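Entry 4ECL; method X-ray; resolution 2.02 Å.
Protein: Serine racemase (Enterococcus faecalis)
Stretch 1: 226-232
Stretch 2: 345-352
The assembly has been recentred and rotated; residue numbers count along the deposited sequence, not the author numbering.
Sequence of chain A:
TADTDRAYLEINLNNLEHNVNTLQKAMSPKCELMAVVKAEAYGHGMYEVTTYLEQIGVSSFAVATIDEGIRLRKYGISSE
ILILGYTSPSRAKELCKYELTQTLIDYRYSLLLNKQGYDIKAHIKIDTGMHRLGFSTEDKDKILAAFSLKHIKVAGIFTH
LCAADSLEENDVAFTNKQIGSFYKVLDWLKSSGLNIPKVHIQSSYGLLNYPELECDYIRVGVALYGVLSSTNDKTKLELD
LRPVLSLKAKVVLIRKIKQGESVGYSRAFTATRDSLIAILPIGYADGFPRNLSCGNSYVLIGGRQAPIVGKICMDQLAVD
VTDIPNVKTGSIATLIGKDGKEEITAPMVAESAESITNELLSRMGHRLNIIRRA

Stretch 1, residues 226-232: GVLSSTN
Stretch 2 (345-352) TAPMVAES

A helix can pack against an irregular segment through apolar contacts, without a hydrogen bond between them, and serine racemase offers a compact example. Residues 346-352 form a helix. Thr345, at the N-cap with chi1 near 75° (p), accepts through OG1 from Met348 N at 3.2 Å, and Val349 N bonds to Thr345 O at 3.0 Å.

Pro347, in the first turn, covers most surface. Its CA-to-CB bond points toward the irregular segment, and the ring is C-gamma exo, with backbone phi/psi -61/-37; the nearest CA pair is Ser230 with Pro347, 5.6 Å apart. Lacking an N-H, proline suits a first turn, where a backbone N-H would have no partner within the helix. Pro347 CG lies 3.6 Å from Leu228 O, and Pro347 CB lies 3.6 Å from Thr231 CG2.

Thr231 (phi/psi -146/132, chi1 37°, p) turns CB toward the helix, its methyl serving the ring. Thr231 OG1 lies 3.6 Å from Glu351 OE1, one turn further on, a polar approach too long to count as a bond; Thr231 is poorly ordered, and a cis peptide follows it.

Buried Val227 (-127/143, chi1 -71°, m) points CB toward the helix, its branched apolar side chain suiting the small methyl of buried Ala346: Val227 CG1 sits 4.0 Å from Ala346 CB and 4.1 Å from Pro347 CD. Together the stretches bury 263 Å², both sides summed.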

# COMPACT_ATOMS: atom_id res chain seq x y z
N GLY A 226 -2.04 19.86 -3.14
CA GLY A 226 -1.22 20.62 -4.07
C GLY A 226 -0.78 19.81 -5.27
O GLY A 226 0.21 20.11 -5.93
N VAL A 227 -1.53 18.75 -5.54
CA VAL A 227 -1.26 17.91 -6.69
C VAL A 227 -2.54 17.82 -7.50
O VAL A 227 -3.64 17.79 -6.94
CB VAL A 227 -0.83 16.53 -6.22
CG1 VAL A 227 0.56 16.60 -5.61
CG2 VAL A 227 -1.80 16.00 -5.19
N LEU A 228 -2.43 17.79 -8.82
CA LEU A 228 -3.61 17.50 -9.63
C LEU A 228 -3.53 16.10 -10.24
O LEU A 228 -2.52 15.73 -10.83
CB LEU A 228 -3.85 18.59 -10.68
CG LEU A 228 -4.29 19.93 -10.08
CD1 LEU A 228 -4.90 20.81 -11.17
CD2 LEU A 228 -5.26 19.76 -8.91
N SER A 229 -4.62 15.35 -10.09
CA SER A 229 -4.71 13.92 -10.44
C SER A 229 -3.93 13.47 -11.68
O SER A 229 -3.48 12.32 -11.77
CB SER A 229 -6.19 13.49 -10.57
OG SER A 229 -6.87 13.60 -9.33
N SER A 230 -3.77 14.40 -12.63
CA SER A 230 -2.94 14.19 -13.81
C SER A 230 -2.26 15.48 -14.22
O SER A 230 -2.32 16.49 -13.50
CB SER A 230 -3.78 13.66 -14.97
OG SER A 230 -4.28 12.36 -14.69
N THR A 231 -1.61 15.45 -15.38
CA THR A 231 -0.92 16.61 -15.93
C THR A 231 -1.04 16.59 -17.45
O THR A 231 -0.81 15.55 -18.07
CB THR A 231 0.58 16.61 -15.53
OG1 THR A 231 1.09 15.27 -15.52
CG2 THR A 231 0.77 17.23 -14.14
N ASN A 232 -1.41 17.71 -18.07
CA ASN A 232 -1.79 18.94 -17.38
C ASN A 232 -3.10 19.49 -17.94
O ASN A 232 -3.11 20.11 -19.01
CB ASN A 232 -0.70 20.01 -17.56
CG ASN A 232 0.64 19.59 -17.00
OD1 ASN A 232 0.95 19.83 -15.82
ND2 ASN A 232 1.47 18.96 -17.83
N THR A 345 7.68 15.66 -9.58
CA THR A 345 6.39 15.81 -8.91
C THR A 345 5.60 14.51 -8.81
O THR A 345 5.79 13.58 -9.60
CB THR A 345 5.50 16.85 -9.62
OG1 THR A 345 4.98 16.28 -10.83
CG2 THR A 345 6.32 18.09 -9.96
N ALA A 346 4.71 14.44 -7.82
CA ALA A 346 3.83 13.30 -7.68
C ALA A 346 3.07 13.00 -8.98
O ALA A 346 3.00 11.85 -9.39
CB ALA A 346 2.87 13.47 -6.50
N PRO A 347 2.51 14.03 -9.65
CA PRO A 347 1.87 13.65 -10.92
C PRO A 347 2.81 13.02 -11.96
O PRO A 347 2.38 12.09 -12.65
CB PRO A 347 1.29 14.97 -11.44
CG PRO A 347 1.02 15.75 -10.21
CD PRO A 347 2.13 15.39 -9.24
N MSE A 348 4.06 13.49 -12.06
CA MSE A 348 5.01 12.92 -13.00
C MSE A 348 5.28 11.44 -12.66
O MSE A 348 5.39 10.58 -13.55
CB MSE A 348 6.35 13.70 -12.96
CG MSE A 348 6.28 15.10 -13.59
SE MSE A 348 7.77 16.27 -13.03
CE MSE A 348 9.23 15.42 -13.99
N VAL A 349 5.41 11.15 -11.37
CA VAL A 349 5.71 9.80 -10.94
C VAL A 349 4.50 8.91 -11.21
O VAL A 349 4.66 7.77 -11.63
CB VAL A 349 6.14 9.76 -9.44
CG1 VAL A 349 6.26 8.32 -8.94
CG2 VAL A 349 7.47 10.48 -9.25
N ALA A 350 3.31 9.46 -11.00
CA ALA A 350 2.09 8.71 -11.19
C ALA A 350 1.92 8.41 -12.68
O ALA A 350 1.51 7.31 -13.05
CB ALA A 350 0.90 9.46 -10.64
N GLU A 351 2.25 9.37 -13.53
CA GLU A 351 2.19 9.12 -14.96
C GLU A 351 3.17 8.00 -15.36
O GLU A 351 2.83 7.12 -16.14
CB GLU A 351 2.45 10.39 -15.75
CG GLU A 351 2.34 10.23 -17.26
CD GLU A 351 2.43 11.57 -18.00
OE1 GLU A 351 1.63 12.48 -17.67
OE2 GLU A 351 3.28 11.70 -18.91
N SER A 352 4.37 8.03 -14.78
CA SER A 352 5.39 7.02 -15.07
C SER A 352 4.95 5.65 -14.60
O SER A 352 5.34 4.64 -15.19
CB SER A 352 6.71 7.36 -14.37
OG SER A 352 7.31 8.52 -14.90